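Local coordinates for aminopeptidase N family protein (Idiomarina loihiensis L2TR, PDB 4FGM) that binds zinc and is probably a metallo-aminopeptidase of the M61 family, removing residues from the N-terminus of peptides, at residues L31-I43 with F289-L303. Numbering follows the deposited sequence.
Sequences LWLPNWIPGSYLI and FLPYQLEKESYTEQL. With MAE (maleic acid), chain B.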
loop_
_atom_site.group_PDB
_atom_site.type_symbol
_atom_site.label_atom_id
_atom_site.label_comp_id
_atom_site.label_asym_id
_atom_site.label_seq_id
_atom_site.Cartn_x
_atom_site.Cartn_y
_atom_site.Cartn_z
ATOM N N LEU A 31 15.589 9.340 25.063
ATOM C CA LEU A 31 14.319 8.813 24.582
ATOM C C LEU A 31 14.190 9.293 23.133
ATOM O O LEU A 31 14.507 10.448 22.827
ATOM C CB LEU A 31 13.165 9.382 25.418
ATOM C CG LEU A 31 13.300 9.282 26.942
ATOM C CD1 LEU A 31 12.228 10.119 27.622
ATOM C CD2 LEU A 31 13.202 7.835 27.361
ATOM N N TRP A 32 13.751 8.412 22.240
ATOM C CA TRP A 32 13.592 8.803 20.846
ATOM C C TRP A 32 12.344 8.212 20.196
ATOM O O TRP A 32 11.793 7.205 20.661
ATOM C CB TRP A 32 14.828 8.414 20.020
ATOM C CG TRP A 32 15.116 6.939 19.986
ATOM C CD1 TRP A 32 15.867 6.237 20.878
ATOM C CD2 TRP A 32 14.649 5.989 19.018
ATOM N NE1 TRP A 32 15.902 4.908 20.528
ATOM C CE2 TRP A 32 15.163 4.727 19.389
ATOM C CE3 TRP A 32 13.846 6.082 17.870
ATOM C CZ2 TRP A 32 14.901 3.562 18.660
ATOM C CZ3 TRP A 32 13.582 4.919 17.140
ATOM C CH2 TRP A 32 14.112 3.676 17.542
ATOM N N LEU A 33 11.900 8.853 19.117
ATOM C CA LEU A 33 10.722 8.394 18.398
ATOM C C LEU A 33 11.069 8.134 16.937
ATOM O O LEU A 33 11.781 8.917 16.301
ATOM C CB LEU A 33 9.607 9.434 18.488
ATOM C CG LEU A 33 8.232 8.901 18.079
ATOM C CD1 LEU A 33 7.767 7.916 19.147
ATOM C CD2 LEU A 33 7.227 10.052 17.930
ATOM N N PRO A 34 10.576 7.024 16.387
ATOM C CA PRO A 34 10.856 6.695 14.988
ATOM C C PRO A 34 10.506 7.866 14.074
ATOM O O PRO A 34 9.531 8.573 14.320
ATOM C CB PRO A 34 9.954 5.490 14.732
ATOM C CG PRO A 34 9.881 4.828 16.073
ATOM C CD PRO A 34 9.711 6.010 17.008
ATOM N N ASN A 35 11.301 8.076 13.026
ATOM C CA ASN A 35 11.018 9.156 12.096
ATOM C C ASN A 35 10.220 8.652 10.898
ATOM O O ASN A 35 9.813 9.435 10.041
ATOM C CB ASN A 35 12.308 9.844 11.654
ATOM C CG ASN A 35 12.872 10.735 12.730
ATOM O OD1 ASN A 35 12.124 11.424 13.417
ATOM N ND2 ASN A 35 14.192 10.735 12.881
ATOM N N TRP A 36 10.004 7.338 10.852
ATOM C CA TRP A 36 9.204 6.711 9.808
ATOM C C TRP A 36 8.704 5.366 10.310
ATOM O O TRP A 36 9.283 4.791 11.225
ATOM C CB TRP A 36 9.994 6.535 8.507
ATOM C CG TRP A 36 11.178 5.616 8.570
ATOM C CD1 TRP A 36 12.418 5.909 9.069
ATOM C CD2 TRP A 36 11.259 4.281 8.055
ATOM N NE1 TRP A 36 13.266 4.844 8.885
ATOM C CE2 TRP A 36 12.584 3.832 8.260
ATOM C CE3 TRP A 36 10.348 3.425 7.425
ATOM C CZ2 TRP A 36 13.019 2.559 7.868
ATOM C CZ3 TRP A 36 10.784 2.152 7.033
ATOM C CH2 TRP A 36 12.110 1.738 7.253
ATOM N N ILE A 37 7.622 4.863 9.724
ATOM C CA ILE A 37 7.063 3.587 10.152
ATOM C C ILE A 37 7.283 2.490 9.122
ATOM O O ILE A 37 7.057 2.694 7.929
ATOM C CB ILE A 37 5.540 3.704 10.438
ATOM C CG1 ILE A 37 4.983 2.330 10.820
ATOM C CG2 ILE A 37 4.819 4.269 9.219
ATOM C CD1 ILE A 37 3.536 2.331 11.258
ATOM N N PRO A 38 7.735 1.306 9.577
ATOM C CA PRO A 38 7.985 0.173 8.677
ATOM C C PRO A 38 6.830 -0.047 7.710
ATOM O O PRO A 38 5.670 0.019 8.096
ATOM C CB PRO A 38 8.177 -1.003 9.642
ATOM C CG PRO A 38 8.891 -0.347 10.805
ATOM C CD PRO A 38 8.123 0.977 10.965
ATOM N N GLY A 39 7.158 -0.294 6.447
ATOM C CA GLY A 39 6.132 -0.536 5.452
ATOM C C GLY A 39 5.733 0.692 4.660
ATOM O O GLY A 39 5.085 0.566 3.643
ATOM N N SER A 40 6.115 1.876 5.123
ATOM C CA SER A 40 5.787 3.119 4.435
ATOM C C SER A 40 7.089 3.908 4.390
ATOM O O SER A 40 7.453 4.609 5.343
ATOM C CB SER A 40 4.717 3.883 5.213
ATOM O OG SER A 40 4.215 4.961 4.453
ATOM N N TYR A 41 7.777 3.799 3.262
ATOM C CA TYR A 41 9.080 4.420 3.099
ATOM C C TYR A 41 9.114 5.902 2.800
ATOM O O TYR A 41 9.486 6.323 1.706
ATOM C CB TYR A 41 9.852 3.615 2.054
ATOM C CG TYR A 41 9.652 2.125 2.281
ATOM C CD1 TYR A 41 10.172 1.502 3.420
ATOM C CD2 TYR A 41 8.847 1.369 1.424
ATOM C CE1 TYR A 41 9.889 0.164 3.703
ATOM C CE2 TYR A 41 8.556 0.037 1.700
ATOM C CZ TYR A 41 9.080 -0.558 2.841
ATOM O OH TYR A 41 8.785 -1.870 3.123
ATOM N N LEU A 42 8.733 6.684 3.806
ATOM C CA LEU A 42 8.727 8.139 3.730
ATOM C C LEU A 42 8.980 8.712 5.128
ATOM O O LEU A 42 8.283 8.371 6.093
ATOM C CB LEU A 42 7.384 8.650 3.199
ATOM C CG LEU A 42 7.263 10.177 3.085
ATOM C CD1 LEU A 42 8.233 10.702 2.015
ATOM C CD2 LEU A 42 5.833 10.559 2.737
ATOM N N ILE A 43 9.988 9.570 5.241
ATOM C CA ILE A 43 10.303 10.187 6.517
ATOM C C ILE A 43 9.093 11.044 6.868
ATOM O O ILE A 43 8.722 11.935 6.098
ATOM C CB ILE A 43 11.551 11.091 6.411
ATOM C CG1 ILE A 43 12.775 10.252 6.062
ATOM C CG2 ILE A 43 11.766 11.838 7.715
ATOM C CD1 ILE A 43 13.106 9.199 7.090
ATOM N N PHE A 289 16.568 -4.544 6.642
ATOM C CA PHE A 289 15.467 -4.351 7.588
ATOM C C PHE A 289 15.625 -5.263 8.820
ATOM O O PHE A 289 14.682 -5.442 9.597
ATOM C CB PHE A 289 14.113 -4.641 6.907
ATOM C CG PHE A 289 13.708 -3.630 5.857
ATOM C CD1 PHE A 289 14.471 -2.489 5.618
ATOM C CD2 PHE A 289 12.544 -3.823 5.110
ATOM C CE1 PHE A 289 14.080 -1.558 4.657
ATOM C CE2 PHE A 289 12.144 -2.896 4.144
ATOM C CZ PHE A 289 12.916 -1.763 3.918
ATOM N N LEU A 290 16.815 -5.836 8.988
ATOM C CA LEU A 290 17.100 -6.725 10.112
ATOM C C LEU A 290 18.334 -6.275 10.898
ATOM O O LEU A 290 19.440 -6.752 10.655
ATOM C CB LEU A 290 17.308 -8.157 9.605
ATOM C CG LEU A 290 16.072 -8.869 9.045
ATOM C CD1 LEU A 290 16.493 -10.142 8.313
ATOM C CD2 LEU A 290 15.104 -9.189 10.183
ATOM N N PRO A 291 18.152 -5.372 11.877
ATOM C CA PRO A 291 16.878 -4.769 12.278
ATOM C C PRO A 291 16.573 -3.475 11.513
ATOM O O PRO A 291 17.347 -3.054 10.653
ATOM C CB PRO A 291 17.097 -4.506 13.758
ATOM C CG PRO A 291 18.515 -3.978 13.745
ATOM C CD PRO A 291 19.237 -4.926 12.773
ATOM N N TYR A 292 15.439 -2.856 11.836
ATOM C CA TYR A 292 15.043 -1.596 11.214
ATOM C C TYR A 292 15.791 -0.437 11.873
ATOM O O TYR A 292 16.018 -0.444 13.086
ATOM C CB TYR A 292 13.536 -1.336 11.391
ATOM C CG TYR A 292 12.619 -2.111 10.474
ATOM C CD1 TYR A 292 11.972 -3.263 10.910
ATOM C CD2 TYR A 292 12.407 -1.695 9.159
ATOM C CE1 TYR A 292 11.137 -3.987 10.060
ATOM C CE2 TYR A 292 11.572 -2.407 8.297
ATOM C CZ TYR A 292 10.941 -3.554 8.753
ATOM O OH TYR A 292 10.128 -4.269 7.897
ATOM N N GLN A 293 16.192 0.546 11.074
ATOM C CA GLN A 293 16.838 1.738 11.615
ATOM C C GLN A 293 15.786 2.798 11.273
ATOM O O GLN A 293 15.566 3.127 10.108
ATOM C CB GLN A 293 18.204 1.988 10.944
ATOM C CG GLN A 293 18.181 2.449 9.505
ATOM C CD GLN A 293 18.077 3.960 9.377
ATOM O OE1 GLN A 293 17.989 4.679 10.374
ATOM N NE2 GLN A 293 18.087 4.448 8.142
ATOM N N LEU A 294 15.111 3.300 12.301
ATOM C CA LEU A 294 14.013 4.243 12.110
ATOM C C LEU A 294 14.269 5.726 12.354
ATOM O O LEU A 294 13.336 6.492 12.604
ATOM C CB LEU A 294 12.829 3.784 12.969
ATOM C CG LEU A 294 12.472 2.310 12.759
ATOM C CD1 LEU A 294 11.386 1.877 13.724
ATOM C CD2 LEU A 294 12.027 2.117 11.331
ATOM N N GLU A 295 15.522 6.138 12.262
ATOM C CA GLU A 295 15.866 7.531 12.478
ATOM C C GLU A 295 16.074 8.221 11.134
ATOM O O GLU A 295 15.933 9.436 11.021
ATOM C CB GLU A 295 17.172 7.612 13.280
ATOM C CG GLU A 295 17.451 8.941 13.968
ATOM C CD GLU A 295 17.226 8.867 15.472
ATOM O OE1 GLU A 295 17.059 7.744 15.997
ATOM O OE2 GLU A 295 17.228 9.926 16.137
ATOM N N LYS A 296 16.374 7.431 10.110
ATOM C CA LYS A 296 16.710 7.982 8.802
ATOM C C LYS A 296 16.282 7.055 7.661
ATOM O O LYS A 296 15.790 5.949 7.896
ATOM C CB LYS A 296 18.230 8.143 8.782
ATOM C CG LYS A 296 18.821 9.093 7.788
ATOM C CD LYS A 296 20.280 8.703 7.531
ATOM C CE LYS A 296 21.055 8.465 8.824
ATOM N NZ LYS A 296 22.306 7.680 8.579
ATOM N N GLU A 297 16.486 7.504 6.424
ATOM C CA GLU A 297 16.145 6.685 5.261
ATOM C C GLU A 297 16.955 5.379 5.307
ATOM O O GLU A 297 18.128 5.379 5.686
ATOM C CB GLU A 297 16.464 7.424 3.952
ATOM C CG GLU A 297 15.606 8.661 3.679
ATOM C CD GLU A 297 16.138 9.927 4.341
ATOM O OE1 GLU A 297 17.004 9.824 5.236
ATOM O OE2 GLU A 297 15.676 11.025 3.969
ATOM N N SER A 298 16.314 4.273 4.933
ATOM C CA SER A 298 16.966 2.967 4.904
ATOM C C SER A 298 16.781 2.468 3.480
ATOM O O SER A 298 15.698 2.031 3.089
ATOM C CB SER A 298 16.314 2.005 5.910
ATOM O OG SER A 298 17.046 0.789 6.006
ATOM N N TYR A 299 17.858 2.536 2.712
ATOM C CA TYR A 299 17.836 2.170 1.306
ATOM C C TYR A 299 17.916 0.690 0.958
ATOM O O TYR A 299 18.717 -0.048 1.519
ATOM C CB TYR A 299 18.973 2.909 0.591
ATOM C CG TYR A 299 18.977 4.408 0.817
ATOM C CD1 TYR A 299 18.116 5.244 0.106
ATOM C CD2 TYR A 299 19.843 4.991 1.746
ATOM C CE1 TYR A 299 18.115 6.623 0.313
ATOM C CE2 TYR A 299 19.852 6.368 1.958
ATOM C CZ TYR A 299 18.984 7.180 1.238
ATOM O OH TYR A 299 18.966 8.546 1.444
ATOM N N THR A 300 17.079 0.273 0.016
ATOM C CA THR A 300 17.072 -1.097 -0.473
ATOM C C THR A 300 16.391 -1.118 -1.841
ATOM O O THR A 300 15.360 -0.478 -2.044
ATOM C CB THR A 300 16.333 -2.071 0.482
ATOM O OG1 THR A 300 16.363 -3.391 -0.079
ATOM C CG2 THR A 300 14.881 -1.646 0.687
ATOM N N GLU A 301 16.981 -1.847 -2.780
ATOM C CA GLU A 301 16.438 -1.946 -4.131
ATOM C C GLU A 301 15.524 -3.152 -4.263
ATOM O O GLU A 301 15.069 -3.463 -5.363
ATOM C CB GLU A 301 17.572 -2.103 -5.143
ATOM C CG GLU A 301 18.336 -3.423 -4.982
ATOM C CD GLU A 301 19.370 -3.644 -6.067
ATOM O OE1 GLU A 301 20.236 -2.762 -6.261
ATOM O OE2 GLU A 301 19.313 -4.706 -6.724
ATOM N N GLN A 302 15.248 -3.826 -3.149
ATOM C CA GLN A 302 14.427 -5.029 -3.185
ATOM C C GLN A 302 12.901 -4.889 -3.190
ATOM O O GLN A 302 12.190 -5.897 -3.215
ATOM C CB GLN A 302 14.849 -5.950 -2.042
ATOM C CG GLN A 302 16.292 -6.418 -2.154
ATOM C CD GLN A 302 16.725 -7.271 -0.981
ATOM O OE1 GLN A 302 16.056 -8.241 -0.622
ATOM N NE2 GLN A 302 17.852 -6.917 -0.381
ATOM N N LEU A 303 12.382 -3.665 -3.179
ATOM C CA LEU A 303 10.932 -3.497 -3.183
ATOM C C LEU A 303 10.272 -4.034 -4.455
ATOM O O LEU A 303 9.055 -4.224 -4.491
ATOM C CB LEU A 303 10.561 -2.032 -2.969
ATOM C CG LEU A 303 10.955 -1.467 -1.596
ATOM C CD1 LEU A 303 10.387 -0.062 -1.443
ATOM C CD2 LEU A 303 10.429 -2.368 -0.483
HETATM C C1 MAE B . 1.936 -1.336 0.800
HETATM O O1 MAE B . 3.107 -1.234 0.292
HETATM O O2 MAE B . 1.636 -2.406 1.377
HETATM C C2 MAE B . 1.041 -0.161 0.712
HETATM C C3 MAE B . 1.063 1.014 1.337
HETATM C C4 MAE B . 2.043 1.459 2.322
HETATM O O3 MAE B . 2.996 0.790 2.764
HETATM O O4 MAE B . 1.892 2.641 2.695
HETATM O O HOH W 1 8.967 -2.605 5.958
#
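W36 lays one face of its indole against L294, whose CD2 stands 3.8 Å from the centroid of the six-membered ring. With CG of W36 set between its backbone N and carbonyl carbon (chi1 64°), the indole reaches into the bend of 289-303, where NE1 makes a weak hydrogen bond (3.1 Å) to Q293 O near the ring plane. CH2 of the same ring meets CD2 of Y292, and CZ2 meets CB of S298. A smaller alanine in place of W36 would probably leave CD2 of L294 without its aromatic floor and Q293 O without the indole N-H. P38 CG makes a CH-pi contact over the Y292 ring, 4.0 Å from its centroid and almost on the normal, while F289 O lies over the opposite face. Two hydrogen bonds tie N35 to 289-303: N35 N to L294 O, short and nearly straight (2.6 Å, 177° at the hydrogen), and the side-chain ND2 to E295 O (2.9 Å), which lies in the plane of the N35 amide. Farther along, the Y41 ring touches CZ of F289 through CE1 (3.6 Å) and L303 CD1 through CD2; a water joins the hydroxyls of Y41 and Y292. The type II turn I37-S40 brings G39 and S40 to the maleic acid pocket, and L303 adjoins zinc ligand E307. E295 OE1, lying obliquely by W32, forms a salt bridge with R71 of strand 71-74. The contact thus joins the chain leaving strand 30-32 of the N-terminal region to the loop linking helix 262-277 with helix 303-306, while P34 and Y292 touch helix 160-163.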